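Local coordinates for Ras GTPase-activating-like protein IQGAP2 (Homo sapiens, PDB 4EZA) that probably binds phosphoinositides through the atypical phosphoinositide-binding domain described here, which has a pseudo C2 fold, at residues A[52-57]-A[63-68]; A[94-97]-A[101-104]; A[22-27]-A[108-113]; A[28-33]-A[44-49]. All blocks are in the same frame, centred on the assembly; numbering follows the deposited sequence.

Contact 1. Residues A[52-57]-A[63-68]; sequences DIIATE and DVRSKF
Asp52 pairs with Arg65, and Ile54 with Asp63, through two antiparallel hydrogen-bonded rings; the straightest of the four bonds runs from Arg65 N to Asp52 O, 2.9 Å at 170°. Between the rings Ile53 and Val64 form a non-hydrogen-bonded pair. Charged groups gather on the face of Asp52, Ile54, Asp63 and Arg65. Lys67, extended beyond CG, brings NZ within 3.1 Å of Asp52 OD2 in a salt bridge, on the syn side of the carboxylate but tilted well out of its plane. Arg65, bent at chi2 (-79°), grips Asp63 side-on, NE to OD1 and NH2 to OD2, both at 3.0 Å; the acceptors lie near the guanidinium plane, but the carboxylate is turned against it, OD1 being met from above its plane. Ile54 CD1 lies over one face of the guanidinium, toward its rim, while on the other face of the sheet Ile53 CD1 fits against Val64 CG2 at 3.6 Å. A leucine in place of Arg65 would probably leave the Asp63 carboxylate without its two-nitrogen clamp and free to turn. Within the four-stranded sheet this hairpin is central: strand 22-25 flanks 49-55, and strand 71-79 flanks 61-68, supplying Glu72 to Arg65 NH1.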
loop_
_atom_site.group_PDB
_atom_site.type_symbol
_atom_site.label_atom_id
_atom_site.label_comp_id
_atom_site.label_asym_id
_atom_site.label_seq_id
_atom_site.Cartn_x
_atom_site.Cartn_y
_atom_site.Cartn_z
ATOM N N ASP A 52 7.533 -0.183 1.712
ATOM C CA ASP A 52 8.264 -1.452 1.788
ATOM C C ASP A 52 7.247 -2.530 2.096
ATOM O O ASP A 52 6.474 -2.381 3.052
ATOM C CB ASP A 52 9.305 -1.457 2.928
ATOM C CG ASP A 52 10.503 -0.549 2.663
ATOM O OD1 ASP A 52 10.595 0.071 1.576
ATOM O OD2 ASP A 52 11.374 -0.461 3.566
ATOM N N ILE A 53 7.243 -3.602 1.306
ATOM C CA ILE A 53 6.331 -4.719 1.532
ATOM C C ILE A 53 7.124 -5.915 1.995
ATOM O O ILE A 53 7.999 -6.385 1.280
ATOM C CB ILE A 53 5.587 -5.141 0.260
ATOM C CG1 ILE A 53 4.984 -3.946 -0.489
ATOM C CG2 ILE A 53 4.564 -6.241 0.589
ATOM C CD1 ILE A 53 3.945 -3.168 0.224
ATOM N N ILE A 54 6.802 -6.419 3.179
ATOM C CA ILE A 54 7.552 -7.531 3.758
ATOM C C ILE A 54 6.610 -8.682 4.111
ATOM O O ILE A 54 5.571 -8.472 4.748
ATOM C CB ILE A 54 8.350 -7.076 5.005
ATOM C CG1 ILE A 54 8.715 -5.584 4.900
ATOM C CG2 ILE A 54 9.605 -7.928 5.171
ATOM C CD1 ILE A 54 8.675 -4.808 6.219
ATOM N N ALA A 55 6.954 -9.890 3.655
ATOM C CA ALA A 55 6.259 -11.105 4.078
ATOM C C ALA A 55 6.474 -11.304 5.568
ATOM O O ALA A 55 7.567 -11.050 6.086
ATOM C CB ALA A 55 6.779 -12.327 3.312
ATOM N N THR A 56 5.422 -11.734 6.259
ATOM C CA THR A 56 5.564 -12.085 7.666
ATOM C C THR A 56 5.680 -13.606 7.794
ATOM O O THR A 56 5.556 -14.335 6.802
ATOM C CB THR A 56 4.393 -11.559 8.530
ATOM O OG1 THR A 56 3.200 -12.306 8.253
ATOM C CG2 THR A 56 4.139 -10.082 8.273
ATOM N N GLU A 57 5.907 -14.072 9.013
ATOM C CA GLU A 57 5.924 -15.503 9.302
ATOM C C GLU A 57 4.586 -16.173 8.968
ATOM O O GLU A 57 4.557 -17.347 8.586
ATOM C CB GLU A 57 6.324 -15.762 10.767
ATOM C CG GLU A 57 5.335 -15.234 11.833
ATOM C CD GLU A 57 5.643 -13.815 12.320
ATOM O OE1 GLU A 57 5.978 -12.929 11.494
ATOM O OE2 GLU A 57 5.540 -13.582 13.547
ATOM N N ASP A 63 3.313 -7.094 5.832
ATOM C CA ASP A 63 3.740 -5.984 6.653
ATOM C C ASP A 63 4.081 -4.878 5.659
ATOM O O ASP A 63 4.984 -5.057 4.844
ATOM C CB ASP A 63 4.986 -6.456 7.428
ATOM C CG ASP A 63 5.438 -5.510 8.502
ATOM O OD1 ASP A 63 4.987 -4.349 8.568
ATOM O OD2 ASP A 63 6.308 -5.952 9.288
ATOM N N VAL A 64 3.340 -3.772 5.682
ATOM C CA VAL A 64 3.609 -2.651 4.784
ATOM C C VAL A 64 4.087 -1.455 5.584
ATOM O O VAL A 64 3.401 -1.000 6.499
ATOM C CB VAL A 64 2.374 -2.237 3.929
ATOM C CG1 VAL A 64 2.711 -1.045 3.021
ATOM C CG2 VAL A 64 1.865 -3.425 3.117
ATOM N N ARG A 65 5.267 -0.945 5.234
ATOM C CA ARG A 65 5.834 0.240 5.907
ATOM C C ARG A 65 5.786 1.452 4.991
ATOM O O ARG A 65 6.112 1.352 3.799
ATOM C CB ARG A 65 7.286 -0.018 6.289
ATOM C CG ARG A 65 7.548 -1.336 6.993
ATOM C CD ARG A 65 7.175 -1.271 8.448
ATOM N NE ARG A 65 7.336 -2.566 9.102
ATOM C CZ ARG A 65 8.411 -2.935 9.793
ATOM N NH1 ARG A 65 9.439 -2.108 9.933
ATOM N NH2 ARG A 65 8.458 -4.139 10.349
ATOM N N SER A 66 5.356 2.585 5.540
ATOM C CA SER A 66 5.309 3.856 4.821
ATOM C C SER A 66 6.488 4.691 5.267
ATOM O O SER A 66 6.647 4.956 6.469
ATOM C CB SER A 66 3.984 4.574 5.127
ATOM O OG SER A 66 3.906 5.852 4.509
ATOM N N LYS A 67 7.316 5.090 4.305
ATOM C CA LYS A 67 8.484 5.946 4.574
ATOM C C LYS A 67 8.406 7.290 3.877
ATOM O O LYS A 67 7.826 7.425 2.810
ATOM C CB LYS A 67 9.776 5.253 4.171
ATOM C CG LYS A 67 9.981 3.908 4.837
ATOM C CD LYS A 67 11.387 3.438 4.519
ATOM C CE LYS A 67 11.845 2.351 5.450
ATOM N NZ LYS A 67 13.094 1.729 4.926
ATOM N N PHE A 68 8.993 8.294 4.507
ATOM C CA PHE A 68 9.115 9.604 3.906
ATOM C C PHE A 68 10.571 9.989 4.051
ATOM O O PHE A 68 11.104 10.042 5.161
ATOM C CB PHE A 68 8.203 10.630 4.597
ATOM C CG PHE A 68 8.367 12.019 4.075
ATOM C CD1 PHE A 68 7.902 12.350 2.806
ATOM C CD2 PHE A 68 9.016 12.996 4.830
ATOM C CE1 PHE A 68 8.053 13.652 2.296
ATOM C CE2 PHE A 68 9.177 14.298 4.320
ATOM C CZ PHE A 68 8.699 14.615 3.058
#

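Contact 2. Residues A[94-97]-A[101-104]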
loop_
_atom_site.group_PDB
_atom_site.type_symbol
_atom_site.label_atom_id
_atom_site.label_comp_id
_atom_site.label_asym_id
_atom_site.label_seq_id
_atom_site.Cartn_x
_atom_site.Cartn_y
_atom_site.Cartn_z
ATOM N N MET A 94 -9.489 1.789 -0.241
ATOM C CA MET A 94 -9.311 1.784 1.194
ATOM C C MET A 94 -8.194 2.717 1.595
ATOM O O MET A 94 -7.258 2.942 0.822
ATOM C CB MET A 94 -9.024 0.366 1.676
ATOM C CG MET A 94 -7.770 -0.228 1.134
ATOM S SD MET A 94 -7.521 -1.915 1.688
ATOM C CE MET A 94 -7.609 -1.699 3.374
ATOM N N LYS A 95 -8.296 3.277 2.794
ATOM C CA LYS A 95 -7.230 4.104 3.364
ATOM C C LYS A 95 -6.260 3.187 4.097
ATOM O O LYS A 95 -6.474 2.870 5.271
ATOM C CB LYS A 95 -7.812 5.155 4.316
ATOM C CG LYS A 95 -8.657 6.217 3.630
ATOM C CD LYS A 95 -7.857 7.089 2.668
ATOM C CE LYS A 95 -7.107 8.217 3.356
ATOM N NZ LYS A 95 -7.917 9.442 3.652
ATOM N N MET A 96 -5.237 2.718 3.376
ATOM C CA MET A 96 -4.250 1.768 3.887
ATOM C C MET A 96 -3.447 2.396 5.028
ATOM O O MET A 96 -3.080 1.707 6.002
ATOM C CB MET A 96 -3.334 1.324 2.738
ATOM C CG MET A 96 -2.157 0.425 3.104
ATOM S SD MET A 96 -1.229 -0.076 1.651
ATOM C CE MET A 96 -0.339 1.411 1.249
ATOM N N PHE A 97 -3.212 3.697 4.912
ATOM C CA PHE A 97 -2.739 4.526 6.011
ATOM C C PHE A 97 -3.679 5.710 6.117
ATOM O O PHE A 97 -4.496 5.929 5.229
ATOM C CB PHE A 97 -1.301 4.994 5.786
ATOM C CG PHE A 97 -0.307 3.870 5.731
ATOM C CD1 PHE A 97 0.094 3.224 6.904
ATOM C CD2 PHE A 97 0.223 3.442 4.525
ATOM C CE1 PHE A 97 1.026 2.192 6.860
ATOM C CE2 PHE A 97 1.149 2.380 4.478
ATOM C CZ PHE A 97 1.549 1.769 5.656
ATOM N N LYS A 101 -4.678 6.564 0.189
ATOM C CA LYS A 101 -5.792 5.842 -0.417
ATOM C C LYS A 101 -5.294 4.931 -1.519
ATOM O O LYS A 101 -4.575 5.382 -2.417
ATOM C CB LYS A 101 -6.819 6.823 -0.967
ATOM C CG LYS A 101 -8.133 6.189 -1.319
ATOM C CD LYS A 101 -9.112 7.301 -1.693
ATOM C CE LYS A 101 -10.446 6.755 -2.158
ATOM N NZ LYS A 101 -11.180 7.756 -3.013
ATOM N N VAL A 102 -5.713 3.671 -1.465
ATOM C CA VAL A 102 -5.278 2.633 -2.407
ATOM C C VAL A 102 -6.438 1.863 -3.005
ATOM O O VAL A 102 -7.543 1.812 -2.445
ATOM C CB VAL A 102 -4.254 1.619 -1.803
ATOM C CG1 VAL A 102 -2.996 2.339 -1.304
ATOM C CG2 VAL A 102 -4.889 0.776 -0.705
ATOM N N ASN A 103 -6.191 1.262 -4.164
ATOM C CA ASN A 103 -7.170 0.398 -4.835
ATOM C C ASN A 103 -7.006 -1.049 -4.340
ATOM O O ASN A 103 -5.913 -1.615 -4.436
ATOM C CB ASN A 103 -6.989 0.526 -6.354
ATOM C CG ASN A 103 -7.943 -0.370 -7.124
ATOM O OD1 ASN A 103 -7.748 -1.587 -7.205
ATOM N ND2 ASN A 103 -9.029 0.214 -7.640
ATOM N N VAL A 104 -8.091 -1.633 -3.822
ATOM C CA VAL A 104 -8.069 -2.980 -3.227
ATOM C C VAL A 104 -7.617 -4.052 -4.213
ATOM O O VAL A 104 -6.675 -4.816 -3.927
ATOM C CB VAL A 104 -9.447 -3.335 -2.590
ATOM C CG1 VAL A 104 -9.485 -4.803 -2.150
ATOM C CG2 VAL A 104 -9.736 -2.424 -1.408
#
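Met94 reaches across to Val102 and Val104 with its side chain, while its backbone pairs with Val102 in a hydrogen-bonded antiparallel bridge. Met94 N to Val102 O and Val102 N to Met94 O are both 2.9 Å, the second the straighter at 168°. From CB, the Met94 chain first rises between its own backbone N and carbonyl carbon (chi1 62°), which sets CG 3.6 Å from Val102 CG2, with Val104 CG2 a little farther off. SD follows, touching Val104 CG2 at 3.8 Å as the two side chains cross at about a right angle. A bend at chi3 then turns CE aside, and the residue also packs on Leu83 and Met86 of helix 80-88. The pairing belongs to a beta hairpin of strands 93-97 and 100-103, interrupted by a classic beta bulge in which Met96 and Phe97 both face Val100. At this corner Met96 turns inward: its CE lies 3.8 Å from Val102 CG1, and its CB is equally close to Val102 CG2, placing one valine branch against each end of the methionine. Phe97 beyond the bulge packs instead on Phe51, Val64 and Val76 of the other sheet. On the opposite face of the hairpin Lys95 and Lys101 form a non-hydrogen-bonded pair that meets through aliphatic carbons, Lys95 CD to Lys101 CB at 3.8 Å; the Lys95 ammonium pairs with Asp39.

Contact 3. Residues A[22-27]-A[108-113]; sequences VKYTAA and IYLLNK
Tyr24, on strand 22-25, and Leu110, in helix 104-112, hold their CA atoms 10.0 Å apart, too far for the backbones to touch, so side chains and one water make the link. Near the end of the helix, Tyr109 O accepts from both Asn112 N and Lys113 N, and Asn112 ND2 folds back to Ile108 O at 2.7 Å. Tyr24 and Leu110 reach past each other in opposite directions. With CG beside its backbone N (chi1 -58°), Tyr24 extends toward the helix, and Leu110 CD1 sits over one ring face, 3.9 Å from the centroid and 23° off the normal, in a CH-pi contact displaced toward the hydroxyl end; its nearest ring atom is Tyr24 CZ at 3.6 Å. The phenol oxygen has further company: Lys113 CE comes within 3.4 Å of Tyr24 OH, and a water at the ring edge, 3.0 Å from that oxygen, donates to Leu110 O. A valine at Tyr24 would probably leave Leu110 CD1 without its aromatic surface and the water without its link to the strand. Leu29 and Lys32 of helix 26-32 touch both Tyr24 and Leu110, so the side chains meet among three elements. The arrangement is plain strand-to-helix packing, in which the C-terminal helix lies against edge strand 22-25 of the four-stranded antiparallel sheet in the pseudo C2 domain.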
loop_
_atom_site.group_PDB
_atom_site.type_symbol
_atom_site.label_atom_id
_atom_site.label_comp_id
_atom_site.label_asym_id
_atom_site.label_seq_id
_atom_site.Cartn_x
_atom_site.Cartn_y
_atom_site.Cartn_z
ATOM N N VAL A 22 10.262 -5.743 -0.680
ATOM C CA VAL A 22 10.080 -5.199 -2.006
ATOM C C VAL A 22 9.647 -3.747 -1.807
ATOM O O VAL A 22 8.734 -3.469 -1.025
ATOM C CB VAL A 22 9.000 -5.976 -2.767
ATOM C CG1 VAL A 22 8.931 -5.509 -4.213
ATOM C CG2 VAL A 22 9.288 -7.482 -2.697
ATOM N N LYS A 23 10.308 -2.829 -2.502
ATOM C CA LYS A 23 10.062 -1.389 -2.333
ATOM C C LYS A 23 9.414 -0.776 -3.563
ATOM O O LYS A 23 9.784 -1.105 -4.696
ATOM C CB LYS A 23 11.374 -0.643 -2.031
ATOM C CG LYS A 23 12.146 -1.199 -0.839
ATOM C CD LYS A 23 13.453 -0.442 -0.606
ATOM C CE LYS A 23 14.458 -1.320 0.135
ATOM N NZ LYS A 23 15.797 -0.665 0.296
ATOM N N TYR A 24 8.456 0.128 -3.331
ATOM C CA TYR A 24 7.827 0.917 -4.397
ATOM C C TYR A 24 7.746 2.363 -3.967
ATOM O O TYR A 24 7.419 2.643 -2.826
ATOM C CB TYR A 24 6.404 0.422 -4.693
ATOM C CG TYR A 24 6.319 -1.030 -5.086
ATOM C CD1 TYR A 24 6.466 -1.408 -6.423
ATOM C CD2 TYR A 24 6.118 -2.017 -4.129
ATOM C CE1 TYR A 24 6.396 -2.736 -6.800
ATOM C CE2 TYR A 24 6.057 -3.376 -4.501
ATOM C CZ TYR A 24 6.193 -3.709 -5.833
ATOM O OH TYR A 24 6.134 -5.026 -6.231
ATOM N N THR A 25 8.020 3.289 -4.870
ATOM C CA THR A 25 7.721 4.692 -4.565
ATOM C C THR A 25 6.232 4.939 -4.735
ATOM O O THR A 25 5.527 4.209 -5.486
ATOM C CB THR A 25 8.459 5.703 -5.463
ATOM O OG1 THR A 25 7.975 5.581 -6.805
ATOM C CG2 THR A 25 9.975 5.483 -5.414
ATOM N N ALA A 26 5.739 5.981 -4.064
ATOM C CA ALA A 26 4.345 6.376 -4.240
ATOM C C ALA A 26 4.094 6.795 -5.680
ATOM O O ALA A 26 3.011 6.541 -6.226
ATOM C CB ALA A 26 3.996 7.477 -3.285
ATOM N N ALA A 27 5.088 7.427 -6.303
ATOM C CA ALA A 27 4.940 7.814 -7.704
ATOM C C ALA A 27 4.671 6.601 -8.609
ATOM O O ALA A 27 3.768 6.629 -9.457
ATOM C CB ALA A 27 6.160 8.592 -8.169
ATOM N N ILE A 108 -4.150 -6.190 -3.903
ATOM C CA ILE A 108 -4.092 -7.650 -3.788
ATOM C C ILE A 108 -3.057 -8.196 -4.775
ATOM O O ILE A 108 -2.192 -9.015 -4.404
ATOM C CB ILE A 108 -5.474 -8.271 -4.001
ATOM C CG1 ILE A 108 -6.403 -7.922 -2.837
ATOM C CG2 ILE A 108 -5.353 -9.804 -4.114
ATOM C CD1 ILE A 108 -7.858 -8.182 -3.128
ATOM N N TYR A 109 -3.111 -7.710 -6.015
ATOM C CA TYR A 109 -2.166 -8.159 -7.047
ATOM C C TYR A 109 -0.728 -7.775 -6.687
ATOM O O TYR A 109 0.192 -8.584 -6.850
ATOM C CB TYR A 109 -2.565 -7.581 -8.418
ATOM C CG TYR A 109 -1.570 -7.829 -9.556
ATOM C CD1 TYR A 109 -1.643 -8.993 -10.315
ATOM C CD2 TYR A 109 -0.560 -6.903 -9.867
ATOM C CE1 TYR A 109 -0.744 -9.246 -11.357
ATOM C CE2 TYR A 109 0.346 -7.153 -10.902
ATOM C CZ TYR A 109 0.243 -8.321 -11.641
ATOM O OH TYR A 109 1.128 -8.585 -12.673
ATOM N N LEU A 110 -0.531 -6.540 -6.235
ATOM C CA LEU A 110 0.793 -6.080 -5.828
ATOM C C LEU A 110 1.389 -6.993 -4.748
ATOM O O LEU A 110 2.577 -7.354 -4.807
ATOM C CB LEU A 110 0.723 -4.643 -5.330
ATOM C CG LEU A 110 2.063 -3.960 -5.087
ATOM C CD1 LEU A 110 2.633 -3.530 -6.398
ATOM C CD2 LEU A 110 1.894 -2.777 -4.175
ATOM N N LEU A 111 0.572 -7.360 -3.762
ATOM C CA LEU A 111 1.047 -8.166 -2.627
ATOM C C LEU A 111 1.362 -9.584 -3.068
ATOM O O LEU A 111 2.244 -10.224 -2.484
ATOM C CB LEU A 111 0.015 -8.176 -1.499
ATOM C CG LEU A 111 -0.206 -6.830 -0.807
ATOM C CD1 LEU A 111 -1.329 -6.932 0.168
ATOM C CD2 LEU A 111 1.063 -6.335 -0.118
ATOM N N ASN A 112 0.681 -10.056 -4.114
ATOM C CA ASN A 112 0.683 -11.481 -4.490
ATOM C C ASN A 112 1.333 -11.918 -5.816
ATOM O O ASN A 112 1.530 -13.118 -6.034
ATOM C CB ASN A 112 -0.748 -11.999 -4.459
ATOM C CG ASN A 112 -1.298 -12.051 -3.059
ATOM O OD1 ASN A 112 -1.027 -12.985 -2.318
ATOM N ND2 ASN A 112 -2.028 -11.026 -2.671
ATOM N N LYS A 113 1.640 -10.965 -6.696
ATOM C CA LYS A 113 2.172 -11.272 -8.029
ATOM C C LYS A 113 3.486 -12.073 -7.980
ATOM O O LYS A 113 4.241 -11.980 -7.001
ATOM C CB LYS A 113 2.343 -9.985 -8.854
ATOM C CG LYS A 113 3.336 -8.977 -8.270
ATOM C CD LYS A 113 3.598 -7.832 -9.236
ATOM C CE LYS A 113 4.691 -6.915 -8.712
ATOM N NZ LYS A 113 4.978 -5.812 -9.673
HETATM O O HOH W 1 5.177 -6.746 -4.015
#

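Contact 4. Residues A[28-33]-A[44-49]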
loop_
_atom_site.group_PDB
_atom_site.type_symbol
_atom_site.label_atom_id
_atom_site.label_comp_id
_atom_site.label_asym_id
_atom_site.label_seq_id
_atom_site.Cartn_x
_atom_site.Cartn_y
_atom_site.Cartn_z
ATOM N N LYS A 28 5.430 5.522 -8.422
ATOM C CA LYS A 28 5.234 4.300 -9.195
ATOM C C LYS A 28 3.862 3.667 -8.916
ATOM O O LYS A 28 3.145 3.280 -9.868
ATOM C CB LYS A 28 6.385 3.315 -8.919
ATOM C CG LYS A 28 6.222 1.943 -9.506
ATOM C CD LYS A 28 6.195 1.961 -11.026
ATOM C CE LYS A 28 7.554 2.187 -11.622
ATOM N NZ LYS A 28 7.497 1.913 -13.079
ATOM N N LEU A 29 3.476 3.608 -7.643
ATOM C CA LEU A 29 2.170 3.044 -7.321
ATOM C C LEU A 29 1.018 3.877 -7.912
ATOM O O LEU A 29 -0.013 3.334 -8.291
ATOM C CB LEU A 29 2.002 2.879 -5.801
ATOM C CG LEU A 29 2.947 1.852 -5.174
ATOM C CD1 LEU A 29 2.459 1.650 -3.768
ATOM C CD2 LEU A 29 2.963 0.533 -5.934
ATOM N N HIS A 30 1.192 5.198 -7.957
ATOM C CA HIS A 30 0.194 6.117 -8.511
ATOM C C HIS A 30 0.078 5.878 -10.029
ATOM O O HIS A 30 -1.020 5.727 -10.545
ATOM C CB HIS A 30 0.675 7.526 -8.183
ATOM C CG HIS A 30 -0.311 8.635 -8.425
ATOM N ND1 HIS A 30 -1.651 8.581 -8.096
ATOM C CD2 HIS A 30 -0.086 9.894 -8.864
ATOM C CE1 HIS A 30 -2.215 9.747 -8.375
ATOM N NE2 HIS A 30 -1.290 10.552 -8.853
ATOM N N GLU A 31 1.212 5.812 -10.726
ATOM C CA GLU A 31 1.216 5.443 -12.145
ATOM C C GLU A 31 0.487 4.138 -12.440
ATOM O O GLU A 31 -0.306 4.060 -13.383
ATOM C CB GLU A 31 2.658 5.358 -12.640
ATOM C CG GLU A 31 3.291 6.704 -12.870
ATOM C CD GLU A 31 4.808 6.639 -12.815
ATOM O OE1 GLU A 31 5.363 5.530 -13.005
ATOM O OE2 GLU A 31 5.444 7.700 -12.604
ATOM N N LYS A 32 0.715 3.131 -11.596
ATOM C CA LYS A 32 0.129 1.794 -11.767
ATOM C C LYS A 32 -1.347 1.737 -11.431
ATOM O O LYS A 32 -2.037 0.792 -11.794
ATOM C CB LYS A 32 0.819 0.809 -10.820
ATOM C CG LYS A 32 2.205 0.364 -11.210
ATOM C CD LYS A 32 2.674 -0.639 -10.175
ATOM C CE LYS A 32 4.018 -1.227 -10.569
ATOM N NZ LYS A 32 4.403 -2.387 -9.711
ATOM N N GLY A 33 -1.816 2.712 -10.670
ATOM C CA GLY A 33 -3.214 2.731 -10.226
ATOM C C GLY A 33 -3.461 2.118 -8.867
ATOM O O GLY A 33 -4.587 2.112 -8.379
ATOM N N ASN A 44 3.788 16.037 -7.138
ATOM C CA ASN A 44 5.180 16.056 -7.558
ATOM C C ASN A 44 6.161 15.626 -6.460
ATOM O O ASN A 44 7.362 15.483 -6.712
ATOM C CB ASN A 44 5.575 17.413 -8.200
ATOM C CG ASN A 44 5.675 18.562 -7.196
ATOM O OD1 ASN A 44 5.259 18.462 -6.039
ATOM N ND2 ASN A 44 6.211 19.685 -7.659
ATOM N N GLN A 45 5.640 15.401 -5.256
ATOM C CA GLN A 45 6.452 14.955 -4.117
ATOM C C GLN A 45 6.305 13.453 -3.834
ATOM O O GLN A 45 6.901 12.924 -2.886
ATOM C CB GLN A 45 6.129 15.793 -2.868
ATOM C CG GLN A 45 6.503 17.280 -3.001
ATOM C CD GLN A 45 8.009 17.519 -3.053
ATOM O OE1 GLN A 45 8.754 17.060 -2.190
ATOM N NE2 GLN A 45 8.462 18.246 -4.079
ATOM N N PHE A 46 5.532 12.763 -4.672
ATOM C CA PHE A 46 5.269 11.343 -4.453
ATOM C C PHE A 46 6.523 10.463 -4.521
ATOM O O PHE A 46 6.557 9.400 -3.914
ATOM C CB PHE A 46 4.211 10.827 -5.440
ATOM C CG PHE A 46 2.783 11.142 -5.050
ATOM C CD1 PHE A 46 2.464 12.104 -4.092
ATOM C CD2 PHE A 46 1.743 10.469 -5.689
ATOM C CE1 PHE A 46 1.140 12.380 -3.763
ATOM C CE2 PHE A 46 0.429 10.738 -5.378
ATOM C CZ PHE A 46 0.119 11.707 -4.423
ATOM N N LYS A 47 7.544 10.904 -5.259
ATOM C CA LYS A 47 8.835 10.189 -5.318
ATOM C C LYS A 47 9.507 10.074 -3.947
ATOM O O LYS A 47 10.338 9.182 -3.731
ATOM C CB LYS A 47 9.787 10.885 -6.302
ATOM C CG LYS A 47 10.160 12.299 -5.886
ATOM C CD LYS A 47 11.075 12.984 -6.871
ATOM C CE LYS A 47 11.301 14.437 -6.437
ATOM N NZ LYS A 47 12.017 15.249 -7.472
ATOM N N ASN A 48 9.129 10.958 -3.020
ATOM C CA ASN A 48 9.746 11.018 -1.686
ATOM C C ASN A 48 9.110 10.105 -0.647
ATOM O O ASN A 48 9.593 9.990 0.495
ATOM C CB ASN A 48 9.754 12.462 -1.202
ATOM C CG ASN A 48 10.713 13.319 -1.999
ATOM O OD1 ASN A 48 11.708 12.810 -2.521
ATOM N ND2 ASN A 48 10.436 14.616 -2.090
ATOM N N VAL A 49 8.010 9.472 -1.030
ATOM C CA VAL A 49 7.368 8.448 -0.215
ATOM C C VAL A 49 7.640 7.090 -0.819
ATOM O O VAL A 49 7.500 6.899 -2.038
ATOM C CB VAL A 49 5.838 8.689 -0.105
ATOM C CG1 VAL A 49 5.142 7.498 0.509
ATOM C CG2 VAL A 49 5.575 9.963 0.698
#
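His30 and Phe46 carry this small contact between helix 26-32 and the 3-10 segment ahead of strand 49-55. Its close part is a T-shaped (edge-to-face) aromatic pair: the edge of Phe46 is directed at the face of His30, with ring centroids 5.0 Å apart and planes at 64°. Phe46 CE2 stands over the centre of the imidazole and approaches His30 CD2 to 3.6 Å; the neighbouring Phe46 CD2 is nearly as close to that same carbon, at 3.7 Å. The histidine ring swings out to this position with CG anti to the backbone N (chi1 -169°). A bond from His30 ND1 to Leu35 O helps fix its rotation, and Thr43 packs on it from the loop. Phe46 is buried, wedged against Ala26 and Ala27 of the helix, Leu35 and Ile38 of strand 35-38, and Leu41.

The outer side is looser. His30 stays partly exposed at the margin, in contrast to the buried Phe46, and a weak bond links Asn48 ND2 to Gln45 OE1 within its own segment. The backbones stay well apart, the CA atoms of His30 and Phe46 being 8.3 Å from each other. Helix 26-32 finishes in a Schellman motif: Gly33 has a positive phi (94°), and its N bonds back to His30 O and, weakly, to Leu29 O. Phe46, from the connection between strands 35-38 and 49-55, thus packs this loop against the helix that precedes strand 35-38.

Overall arrangement
From the N terminus, strand 22-25 opens the long loop that contact 3 closes only at the last helix; the other three contacts lie within it, one after another, without crossing. Contact 4 comes first, joining helix 26-32 to the loop before strand 49-55, and shares that helix with contact 3. Contact 1 then closes the hairpin at the middle of the four-stranded sheet, whose edge strand 22-25 belongs to contact 3: Ile53 N probably bonds to Val22 O. Contact 2 closes the hairpin of the three-stranded sheet, and its Phe97 packs on Ser66 of contact 1, tying the two sheets together before the chain enters helix 104-112.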